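Local coordinates for glycerol dehydrogenase (Schizosaccharomyces pombe, PDB 1TA9), which catalyses the NAD-dependent oxidation of glycerol to dihydroxyacetone, probably with a zinc ion as cofactor, and takes part in glycerol assimilation, at residues T67-Y72 and S302-E307. Residues are numbered along the deposited sequence; the frame is centred on the assembly and turned at random.
Sequences TSPQKY and SGLGFE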
ATOM      1  N   THR B  67       6.395  10.165  36.428  1.00 12.76           N
ATOM      2  CA  THR B  67       5.863  11.015  37.484  1.00 12.80           C
ATOM      3  C   THR B  67       4.494  11.557  37.081  1.00 12.75           C
ATOM      4  O   THR B  67       4.240  11.812  35.904  1.00 12.37           O
ATOM      5  CB  THR B  67       6.854  12.172  37.777  1.00 13.16           C
ATOM      6  OG1 THR B  67       6.439  12.884  38.948  1.00 13.38           O
ATOM      7  CG2 THR B  67       6.933  13.122  36.596  1.00 13.28           C
ATOM      8  N   SER B  68       3.605  11.730  38.052  1.00 12.68           N
ATOM      9  CA  SER B  68       2.267  12.207  37.729  1.00 12.88           C
ATOM     10  C   SER B  68       1.469  12.745  38.905  1.00 12.67           C
ATOM     11  O   SER B  68       1.828  12.542  40.067  1.00 12.30           O
ATOM     12  CB  SER B  68       1.478  11.049  37.097  1.00 13.09           C
ATOM     13  OG  SER B  68       0.088  11.316  37.039  1.00 14.06           O
ATOM     14  N   PRO B  69       0.396  13.494  38.612  1.00 12.57           N
ATOM     15  CA  PRO B  69      -0.431  14.013  39.701  1.00 12.33           C
ATOM     16  C   PRO B  69      -1.190  12.760  40.137  1.00 12.08           C
ATOM     17  O   PRO B  69      -1.267  11.791  39.369  1.00 11.80           O
ATOM     18  CB  PRO B  69      -1.361  14.999  38.999  1.00 12.43           C
ATOM     19  CG  PRO B  69      -0.531  15.477  37.825  1.00 12.95           C
ATOM     20  CD  PRO B  69       0.103  14.194  37.345  1.00 12.57           C
ATOM     21  N   GLN B  70      -1.744  12.757  41.341  1.00 11.82           N
ATOM     22  CA  GLN B  70      -2.491  11.591  41.792  1.00 12.09           C
ATOM     23  C   GLN B  70      -3.821  11.452  41.060  1.00 12.19           C
ATOM     24  O   GLN B  70      -4.285  10.338  40.799  1.00 11.99           O
ATOM     25  CB  GLN B  70      -2.744  11.675  43.291  1.00 12.26           C
ATOM     26  CG  GLN B  70      -1.477  11.634  44.116  1.00 12.47           C
ATOM     27  CD  GLN B  70      -1.761  11.710  45.595  1.00 13.05           C
ATOM     28  OE1 GLN B  70      -2.133  12.765  46.118  1.00 12.96           O
ATOM     29  NE2 GLN B  70      -1.602  10.583  46.283  1.00 12.89           N
ATOM     30  N   LYS B  71      -4.438  12.586  40.740  1.00 12.44           N
ATOM     31  CA  LYS B  71      -5.722  12.582  40.051  1.00 12.62           C
ATOM     32  C   LYS B  71      -5.848  13.757  39.088  1.00 12.57           C
ATOM     33  O   LYS B  71      -5.323  14.843  39.341  1.00 12.57           O
ATOM     34  CB  LYS B  71      -6.874  12.678  41.061  1.00 13.33           C
ATOM     35  CG  LYS B  71      -6.960  11.551  42.080  1.00 14.28           C
ATOM     36  CD  LYS B  71      -7.541  10.279  41.489  1.00 14.62           C
ATOM     37  CE  LYS B  71      -7.818   9.269  42.598  1.00 15.04           C
ATOM     38  NZ  LYS B  71      -8.247   7.940  42.082  1.00 15.25           N
ATOM     39  N   TYR B  72      -6.539  13.517  37.977  1.00 12.18           N
ATOM     40  CA  TYR B  72      -6.814  14.545  36.982  1.00 11.91           C
ATOM     41  C   TYR B  72      -8.304  14.395  36.733  1.00 11.79           C
ATOM     42  O   TYR B  72      -8.762  13.330  36.331  1.00 11.46           O
ATOM     43  CB  TYR B  72      -6.026  14.310  35.690  1.00 11.56           C
ATOM     44  CG  TYR B  72      -6.449  15.213  34.553  1.00 11.31           C
ATOM     45  CD1 TYR B  72      -7.488  14.847  33.690  1.00 11.22           C
ATOM     46  CD2 TYR B  72      -5.826  16.442  34.345  1.00 11.35           C
ATOM     47  CE1 TYR B  72      -7.890  15.687  32.650  1.00 10.82           C
ATOM     48  CE2 TYR B  72      -6.220  17.285  33.313  1.00 11.03           C
ATOM     49  CZ  TYR B  72      -7.252  16.903  32.466  1.00 11.00           C
ATOM     50  OH  TYR B  72      -7.636  17.744  31.441  1.00 10.49           O
ATOM     51  N   SER B 302      -0.357  16.756  27.252  1.00 11.45           N
ATOM     52  CA  SER B 302       0.809  17.596  27.057  1.00 11.88           C
ATOM     53  C   SER B 302       1.626  17.670  28.351  1.00 12.18           C
ATOM     54  O   SER B 302       2.857  17.628  28.324  1.00 12.33           O
ATOM     55  CB  SER B 302       0.378  18.989  26.608  1.00 12.04           C
ATOM     56  OG  SER B 302       1.504  19.736  26.193  1.00 12.46           O
ATOM     57  N   GLY B 303       0.930  17.754  29.482  1.00 12.26           N
ATOM     58  CA  GLY B 303       1.599  17.826  30.769  1.00 12.20           C
ATOM     59  C   GLY B 303       2.438  16.604  31.094  1.00 12.13           C
ATOM     60  O   GLY B 303       3.634  16.721  31.348  1.00 12.00           O
ATOM     61  N   LEU B 304       1.822  15.427  31.090  1.00 12.25           N
ATOM     62  CA  LEU B 304       2.552  14.199  31.389  1.00 12.77           C
ATOM     63  C   LEU B 304       3.541  13.875  30.276  1.00 13.03           C
ATOM     64  O   LEU B 304       4.606  13.307  30.527  1.00 12.97           O
ATOM     65  CB  LEU B 304       1.587  13.024  31.548  1.00 12.99           C
ATOM     66  CG  LEU B 304       0.617  13.052  32.728  1.00 13.48           C
ATOM     67  CD1 LEU B 304      -0.302  11.834  32.643  1.00 13.81           C
ATOM     68  CD2 LEU B 304       1.401  13.054  34.032  1.00 13.71           C
ATOM     69  N   GLY B 305       3.177  14.237  29.049  1.00 13.12           N
ATOM     70  CA  GLY B 305       4.026  13.980  27.898  1.00 13.36           C
ATOM     71  C   GLY B 305       5.333  14.747  27.911  1.00 13.84           C
ATOM     72  O   GLY B 305       6.364  14.226  27.490  1.00 13.79           O
ATOM     73  N   PHE B 306       5.307  15.986  28.391  1.00 14.39           N
ATOM     74  CA  PHE B 306       6.528  16.778  28.432  1.00 15.09           C
ATOM     75  C   PHE B 306       7.368  16.497  29.681  1.00 15.11           C
ATOM     76  O   PHE B 306       8.584  16.347  29.588  1.00 15.24           O
ATOM     77  CB  PHE B 306       6.197  18.280  28.308  1.00 15.39           C
ATOM     78  CG  PHE B 306       6.178  19.029  29.615  1.00 16.17           C
ATOM     79  CD1 PHE B 306       7.365  19.371  30.260  1.00 16.45           C
ATOM     80  CD2 PHE B 306       4.970  19.413  30.190  1.00 16.48           C
ATOM     81  CE1 PHE B 306       7.347  20.085  31.458  1.00 16.75           C
ATOM     82  CE2 PHE B 306       4.944  20.128  31.387  1.00 16.85           C
ATOM     83  CZ  PHE B 306       6.137  20.463  32.022  1.00 16.68           C
ATOM     84  N   GLU B 307       6.732  16.398  30.842  1.00 15.49           N
ATOM     85  CA  GLU B 307       7.486  16.165  32.069  1.00 15.74           C
ATOM     86  C   GLU B 307       8.144  14.786  32.121  1.00 15.46           C
ATOM     87  O   GLU B 307       9.244  14.634  32.665  1.00 15.23           O
ATOM     88  CB  GLU B 307       6.594  16.371  33.300  1.00 17.00           C
ATOM     89  CG  GLU B 307       7.374  16.379  34.612  1.00 18.82           C
ATOM     90  CD  GLU B 307       6.543  16.810  35.814  1.00 20.12           C
ATOM     91  OE1 GLU B 307       7.120  16.931  36.915  1.00 20.99           O
ATOM     92  OE2 GLU B 307       5.321  17.026  35.670  1.00 21.23           O
TER
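L304 and T67 bury the most surface here, and one methyl, L304 CD2, does most of the touching. It lies 3.6 Å from the carbonyl T67 O. S68 CB and P69 CD are each 3.7 Å from the same L304 CD2, so the tip of the leucine meets three successive residues. With CG anti to its carbonyl carbon (chi1 -66°) and chi2 extended, L304 reaches from the flank of the helix to that link. The second point of contact is T67 CG2, which packs 3.8 Å from E307 CD, the two side chains crossing at about a right angle. The extended E307 carries its carboxylate past this methyl, OE1 hydrogen-bonded to S187 OG and OE2 to N207 ND2; N207 OD1 hydrogen-bonds T67 OG1, which also meets K71 NZ of the second subunit. S68 OG donates a hydrogen bond to P69 O, 2.7 Å away, in the carbonyl plane on a lone pair (C=O...O angle 129°). An alanine in place of S68 would probably leave P69 O without this partner and L304 CD2 without its contact with OG. The arrangement joins the link before strand 71-75, outermost in this chain's parallel sheet, which continues antiparallel into the second subunit, to the end of helix 289-307, beside the probable NAD(+) site at S186, in the interdomain cleft of the two-domain iron-containing alcohol dehydrogenase fold.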